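Local coordinates for uroporphyrin-III C-methyltransferase (Thermus thermophilus, PDB 1VE2), which probably transfers methyl groups from S-adenosyl-L-methionine to uroporphyrinogen III, an early step on the way to modified tetrapyrroles, at residues Thr19-Ala22 / Leu23-Glu27; Gly86-Pro89 / Met90-Gly93; Gly219-Val222 / Gly223-Glu227. One frame throughout, in Å; residues are numbered along the deposited sequence.

All three interactions are local, each joining two consecutive segments, so none closes a long loop; they follow one another along the chain without nesting or crossing. Interaction 1 comes first, building the opening turns of helix 20-28, which packs against the parallel sheet. Interaction 2 is a tight turn in the loop from strand 80-85 to helix 95-105, about 16 Å from interaction 1 between centres. Near the C terminus, interaction 3 turns the chain out of strand 214-218 of the mixed sheet into helix 225-228, its centre about 26 Å from that of interaction 2. Each of the three also meets the second subunit, so local turns in both sheet regions contribute to the dimer.

Interaction 1 of 3, residues Thr19-Ala22 / Leu23-Glu27; sequences TLKA and LRVLE
Leu23 donates its backbone N-H to Thr19 O and lays its side chain back over the preceding turn. With CG beside the backbone N (chi1 -68°), Leu23 CD1 comes within 4.1 Å of Leu20 CD2; Leu20 of the second subunit packs on Leu23, a suitable place for a branched apolar residue. Arg24 N bonds to Leu20 O at 3.1 Å. Its long chain bends at chi3 (69°), and Arg24 NH2 lies 4.3 Å from Lys21 CE, which stands obliquely to the guanidinium, while the charge of Lys21 is taken up by a salt bridge to Glu110. Val25 N makes a nearly straight bond to Lys21 O (2.9 Å, 171° at the hydrogen), and Val25 CG2 sits 3.4 Å from that same carbonyl oxygen. Leu26 N reaches Ala22 O at 3.0 Å. Val25 packs on strands 4-9 and 80-85, Leu26 on Leu84 of strand 80-85, and the small Ala22 fits close to Val8 and Val112. Before these turns, Thr19 OG1 accepts from Ala22 N at 3.2 Å, satisfying an amide that has no preceding helical carbonyl. This is the classic threonine N-cap, starting an amphipathic alpha-helix packed on a parallel sheet.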
loop_
_atom_site.group_PDB
_atom_site.type_symbol
_atom_site.label_atom_id
_atom_site.label_comp_id
_atom_site.label_asym_id
_atom_site.label_seq_id
_atom_site.Cartn_x
_atom_site.Cartn_y
_atom_site.Cartn_z
ATOM N N THR A 19 10.303 -2.448 -6.409
ATOM C CA THR A 19 10.800 -1.074 -6.409
ATOM C C THR A 19 12.267 -1.139 -6.810
ATOM O O THR A 19 12.865 -2.211 -6.802
ATOM C CB THR A 19 10.719 -0.418 -5.026
ATOM O OG1 THR A 19 11.571 -1.121 -4.106
ATOM C CG2 THR A 19 9.281 -0.431 -4.526
ATOM N N LEU A 20 12.852 0.004 -7.142
ATOM C CA LEU A 20 14.250 0.026 -7.560
ATOM C C LEU A 20 15.194 -0.419 -6.445
ATOM O O LEU A 20 16.198 -1.084 -6.712
ATOM C CB LEU A 20 14.629 1.431 -8.054
ATOM C CG LEU A 20 13.761 2.011 -9.182
ATOM C CD1 LEU A 20 14.442 3.251 -9.758
ATOM C CD2 LEU A 20 13.556 0.976 -10.287
ATOM N N LYS A 21 14.879 -0.050 -5.204
ATOM C CA LYS A 21 15.709 -0.435 -4.064
ATOM C C LYS A 21 15.629 -1.943 -3.876
ATOM O O LYS A 21 16.638 -2.613 -3.637
ATOM C CB LYS A 21 15.236 0.263 -2.780
ATOM C CG LYS A 21 16.158 0.014 -1.590
ATOM C CD LYS A 21 15.824 0.914 -0.422
ATOM C CE LYS A 21 16.754 0.648 0.751
ATOM N NZ LYS A 21 16.471 1.546 1.917
ATOM N N ALA A 22 14.417 -2.479 -3.973
ATOM C CA ALA A 22 14.238 -3.917 -3.809
ATOM C C ALA A 22 15.115 -4.656 -4.829
ATOM O O ALA A 22 15.756 -5.657 -4.502
ATOM C CB ALA A 22 12.767 -4.281 -3.989
ATOM N N LEU A 23 15.146 -4.154 -6.058
ATOM C CA LEU A 23 15.961 -4.763 -7.105
ATOM C C LEU A 23 17.431 -4.766 -6.699
ATOM O O LEU A 23 18.109 -5.779 -6.816
ATOM C CB LEU A 23 15.813 -3.990 -8.419
ATOM C CG LEU A 23 14.468 -4.035 -9.138
ATOM C CD1 LEU A 23 14.488 -3.051 -10.306
ATOM C CD2 LEU A 23 14.207 -5.447 -9.638
ATOM N N ARG A 24 17.924 -3.629 -6.220
ATOM C CA ARG A 24 19.324 -3.552 -5.827
ATOM C C ARG A 24 19.637 -4.541 -4.722
ATOM O O ARG A 24 20.640 -5.251 -4.787
ATOM C CB ARG A 24 19.702 -2.141 -5.358
ATOM C CG ARG A 24 21.166 -2.046 -4.899
ATOM C CD ARG A 24 21.558 -0.640 -4.445
ATOM N NE ARG A 24 20.910 -0.236 -3.195
ATOM C CZ ARG A 24 21.183 -0.760 -2.000
ATOM N NH1 ARG A 24 22.095 -1.716 -1.881
ATOM N NH2 ARG A 24 20.550 -0.321 -0.921
ATOM N N VAL A 25 18.782 -4.589 -3.704
ATOM C CA VAL A 25 18.996 -5.504 -2.595
ATOM C C VAL A 25 19.056 -6.957 -3.052
ATOM O O VAL A 25 19.904 -7.709 -2.584
ATOM C CB VAL A 25 17.895 -5.362 -1.520
ATOM C CG1 VAL A 25 18.039 -6.475 -0.470
ATOM C CG2 VAL A 25 17.993 -3.992 -0.869
ATOM N N LEU A 26 18.164 -7.353 -3.958
ATOM C CA LEU A 26 18.153 -8.731 -4.441
ATOM C C LEU A 26 19.400 -9.070 -5.250
ATOM O O LEU A 26 19.715 -10.242 -5.454
ATOM C CB LEU A 26 16.901 -9.004 -5.277
ATOM C CG LEU A 26 15.591 -8.970 -4.477
ATOM C CD1 LEU A 26 14.414 -9.338 -5.369
ATOM C CD2 LEU A 26 15.701 -9.943 -3.309
ATOM N N GLU A 27 20.111 -8.046 -5.704
ATOM C CA GLU A 27 21.330 -8.270 -6.471
ATOM C C GLU A 27 22.527 -8.463 -5.548
ATOM O O GLU A 27 23.371 -9.326 -5.786
ATOM C CB GLU A 27 21.611 -7.083 -7.390
ATOM C CG GLU A 27 20.474 -6.740 -8.310
ATOM C CD GLU A 27 20.830 -5.639 -9.275
ATOM O OE1 GLU A 27 21.273 -4.559 -8.827
ATOM O OE2 GLU A 27 20.670 -5.857 -10.492
#

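Interaction 2 of 3, residues Gly86-Pro89 / Met90-Gly93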
loop_
_atom_site.group_PDB
_atom_site.type_symbol
_atom_site.label_atom_id
_atom_site.label_comp_id
_atom_site.label_asym_id
_atom_site.label_seq_id
_atom_site.Cartn_x
_atom_site.Cartn_y
_atom_site.Cartn_z
ATOM N N GLY A 86 6.094 -11.572 0.290
ATOM C CA GLY A 86 5.073 -11.104 -0.628
ATOM C C GLY A 86 4.503 -9.776 -0.147
ATOM O O GLY A 86 4.426 -9.526 1.063
ATOM N N GLY A 87 4.120 -8.926 -1.097
ATOM C CA GLY A 87 3.553 -7.622 -0.782
ATOM C C GLY A 87 4.566 -6.711 -0.113
ATOM O O GLY A 87 5.692 -6.584 -0.578
ATOM N N ASP A 88 4.149 -6.060 0.968
ATOM C CA ASP A 88 5.024 -5.179 1.737
ATOM C C ASP A 88 5.475 -6.016 2.943
ATOM O O ASP A 88 4.676 -6.739 3.538
ATOM C CB ASP A 88 4.258 -3.944 2.188
ATOM C CG ASP A 88 5.121 -2.982 2.955
ATOM O OD1 ASP A 88 5.341 -3.211 4.162
ATOM O OD2 ASP A 88 5.585 -2.001 2.343
ATOM N N PRO A 89 6.753 -5.919 3.325
ATOM C CA PRO A 89 7.262 -6.703 4.451
ATOM C C PRO A 89 6.691 -6.427 5.835
ATOM O O PRO A 89 6.852 -7.245 6.740
ATOM C CB PRO A 89 8.765 -6.444 4.391
ATOM C CG PRO A 89 8.825 -5.023 3.962
ATOM C CD PRO A 89 7.760 -4.937 2.873
ATOM N N MET A 90 6.032 -5.288 6.004
ATOM C CA MET A 90 5.472 -4.933 7.303
ATOM C C MET A 90 3.962 -5.142 7.424
ATOM O O MET A 90 3.410 -5.033 8.514
ATOM C CB MET A 90 5.815 -3.476 7.619
ATOM C CG MET A 90 7.326 -3.184 7.528
ATOM S SD MET A 90 8.303 -4.116 8.758
ATOM C CE MET A 90 7.862 -3.225 10.135
ATOM N N VAL A 91 3.293 -5.454 6.321
ATOM C CA VAL A 91 1.846 -5.652 6.373
ATOM C C VAL A 91 1.525 -7.115 6.670
ATOM O O VAL A 91 1.625 -7.976 5.795
ATOM C CB VAL A 91 1.199 -5.212 5.057
ATOM C CG1 VAL A 91 -0.316 -5.344 5.143
ATOM C CG2 VAL A 91 1.577 -3.779 4.781
ATOM N N PHE A 92 1.129 -7.376 7.913
ATOM C CA PHE A 92 0.849 -8.731 8.372
ATOM C C PHE A 92 2.151 -9.525 8.124
ATOM O O PHE A 92 3.209 -8.925 7.930
ATOM C CB PHE A 92 -0.360 -9.300 7.608
ATOM C CG PHE A 92 -1.657 -8.568 7.893
ATOM C CD1 PHE A 92 -2.237 -8.611 9.162
ATOM C CD2 PHE A 92 -2.274 -7.800 6.911
ATOM C CE1 PHE A 92 -3.405 -7.898 9.449
ATOM C CE2 PHE A 92 -3.444 -7.079 7.183
ATOM C CZ PHE A 92 -4.013 -7.126 8.458
ATOM N N GLY A 93 2.106 -10.852 8.165
ATOM C CA GLY A 93 3.321 -11.630 7.919
ATOM C C GLY A 93 4.498 -11.492 8.887
ATOM O O GLY A 93 5.656 -11.696 8.502
HETATM O O HOH W 1 4.737 -8.778 5.208
#
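Asp88 to Val91 form a type I beta turn, with Pro89 and Met90 at its corners and a weak bond of 3.4 Å from Val91 N to Asp88 O across its mouth. The Asp88 side chain reinforces it. Its CG stands anti to the backbone N (chi1 -178°), which brings Asp88 OD1 to 2.9 Å from Met90 N. This is an Asx turn: the amide meets OD1 on the anti side, 25° out of the carboxylate plane, with a fairly straight N-H at 162°. OD1 also bonds to Ser123 OG of the second subunit and OD2 accepts from Gly114 N, so both carboxylate oxygens are held and the buried group cannot easily turn. Aspartate suits the place because its short side chain sets a carboxylate oxygen at the distance of the amide two residues on.

Proline fits the first corner, where its ring imposes the phi that the turn requires and there is no N-H to satisfy. Met90 CB packs 3.5 Å from Asp88 OD1. Met90 CG, beside its own backbone N, lies 4.3 Å from Pro89 CG, and the bends at chi2 and chi3 lead the end of the chain away. The CG2 branch of Val91 lies 3.7 Å from Asp88 CB, the two side chains crossing at about a right angle. A water lies 2.6 Å from Asp88 O and 3.1 Å from Phe92 O, linking the turn to the residues after it. Gly87 has positive phi with an extended psi, a backbone that residues with a CB adopt less readily.

The turn leads from strand 80-85 toward helix 95-105. Lys85 holds the carbonyls of Pro89 and Gly93, Pro89 and Met90 rest on Val111 of strand 109-112, and Phe92 reaches across to strand 138-142 in the mixed sheet.

Interaction 3 of 3, residues Gly219-Val222 / Gly223-Glu227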
loop_
_atom_site.group_PDB
_atom_site.type_symbol
_atom_site.label_atom_id
_atom_site.label_comp_id
_atom_site.label_asym_id
_atom_site.label_seq_id
_atom_site.Cartn_x
_atom_site.Cartn_y
_atom_site.Cartn_z
ATOM N N GLY A 219 -18.291 -3.403 -0.462
ATOM C CA GLY A 219 -18.700 -2.032 -0.229
ATOM C C GLY A 219 -19.277 -1.403 -1.483
ATOM O O GLY A 219 -19.099 -1.922 -2.584
ATOM N N LYS A 220 -19.966 -0.280 -1.313
ATOM C CA LYS A 220 -20.578 0.434 -2.428
ATOM C C LYS A 220 -19.621 0.752 -3.577
ATOM O O LYS A 220 -20.040 0.821 -4.735
ATOM C CB LYS A 220 -21.215 1.737 -1.931
ATOM C CG LYS A 220 -22.397 1.539 -0.988
ATOM C CD LYS A 220 -22.973 2.868 -0.528
ATOM C CE LYS A 220 -24.200 2.657 0.345
ATOM N NZ LYS A 220 -24.791 3.951 0.779
ATOM N N VAL A 221 -18.339 0.941 -3.276
ATOM C CA VAL A 221 -17.383 1.273 -4.325
ATOM C C VAL A 221 -17.188 0.123 -5.319
ATOM O O VAL A 221 -16.832 0.347 -6.471
ATOM C CB VAL A 221 -15.996 1.659 -3.743
ATOM C CG1 VAL A 221 -15.298 0.425 -3.184
ATOM C CG2 VAL A 221 -15.150 2.333 -4.826
ATOM N N VAL A 222 -17.415 -1.102 -4.864
ATOM C CA VAL A 222 -17.253 -2.277 -5.717
ATOM C C VAL A 222 -18.276 -2.265 -6.861
ATOM O O VAL A 222 -18.132 -2.993 -7.852
ATOM C CB VAL A 222 -17.391 -3.578 -4.880
ATOM C CG1 VAL A 222 -17.301 -4.800 -5.771
ATOM C CG2 VAL A 222 -16.281 -3.638 -3.829
ATOM N N GLY A 223 -19.293 -1.417 -6.735
ATOM C CA GLY A 223 -20.307 -1.332 -7.772
ATOM C C GLY A 223 -19.756 -0.799 -9.080
ATOM O O GLY A 223 -20.380 -0.935 -10.129
ATOM N N LEU A 224 -18.574 -0.194 -9.025
ATOM C CA LEU A 224 -17.943 0.362 -10.220
ATOM C C LEU A 224 -17.011 -0.630 -10.910
ATOM O O LEU A 224 -16.552 -0.386 -12.026
ATOM C CB LEU A 224 -17.105 1.583 -9.849
ATOM C CG LEU A 224 -17.747 2.834 -9.257
ATOM C CD1 LEU A 224 -16.641 3.780 -8.813
ATOM C CD2 LEU A 224 -18.648 3.495 -10.286
ATOM N N TYR A 225 -16.729 -1.741 -10.243
ATOM C CA TYR A 225 -15.783 -2.716 -10.763
ATOM C C TYR A 225 -16.095 -3.346 -12.113
ATOM O O TYR A 225 -15.178 -3.668 -12.866
ATOM C CB TYR A 225 -15.536 -3.788 -9.701
ATOM C CG TYR A 225 -14.701 -3.286 -8.526
ATOM C CD1 TYR A 225 -14.470 -1.918 -8.336
ATOM C CD2 TYR A 225 -14.144 -4.176 -7.609
ATOM C CE1 TYR A 225 -13.702 -1.453 -7.263
ATOM C CE2 TYR A 225 -13.374 -3.722 -6.529
ATOM C CZ TYR A 225 -13.160 -2.363 -6.364
ATOM O OH TYR A 225 -12.412 -1.913 -5.299
ATOM N N GLY A 226 -17.376 -3.515 -12.426
ATOM C CA GLY A 226 -17.739 -4.102 -13.704
ATOM C C GLY A 226 -17.268 -3.249 -14.865
ATOM O O GLY A 226 -16.747 -3.756 -15.858
ATOM N N GLU A 227 -17.434 -1.941 -14.737
ATOM C CA GLU A 227 -17.039 -1.021 -15.788
ATOM C C GLU A 227 -15.537 -0.739 -15.808
ATOM O O GLU A 227 -14.985 -0.377 -16.845
ATOM C CB GLU A 227 -17.833 0.280 -15.635
ATOM C CG GLU A 227 -17.416 1.418 -16.557
ATOM C CD GLU A 227 -18.356 2.611 -16.462
ATOM O OE1 GLU A 227 -18.879 2.873 -15.357
ATOM O OE2 GLU A 227 -18.565 3.293 -17.485
#
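The Tyr225 ring lies with one face over the backbone of Val222: the alpha carbon, Val222 CA, stands 3.8 Å from the ring centroid and only 8° off the ring normal, a well-centred CH-pi contact. The two methyls of Val222 add to it, Val222 CG1 at 3.7 Å from Tyr225 CD2 and Val222 CG2 at 4.0 Å from Tyr225 CE2. Val221 O lies obliquely to the ring, 3.7 Å from Tyr225 CE1. Tyr225 CG lies beside its own backbone N (chi1 -72°), which folds the ring back along the chain onto the preceding turn. The hydroxyl projects beyond these residues and bonds to the backbone carbonyl of Pro128, so a tyrosine serves here both as a flat apolar lid and as a polar link to another loop.

The backbone beneath is a 3-10 turn, built from bonds between residues three apart. Gly223 N meets Lys220 O and Leu224 N meets Val221 O, both at 3.1 Å, and Tyr225 N meets Val222 O at 3.0 Å; each donor sits above the carbonyl plane and away from the lone pairs, as the tight winding of such a helix brings about. Gly219, just before the winding, has a phi of 141°, a backbone that calls for glycine. Leu224 packs its CB 3.6 Å from Val221 O.

This winding carries the chain from the end of strand 214-218 into helix 225-228. Val222 and Tyr225 both pack on Ala183 of strand 181-186 and on Val217, while Leu224 touches His131 and, across the dimer, Leu100 of the second subunit; Glu227 forms a salt bridge with Arg104 of the second subunit.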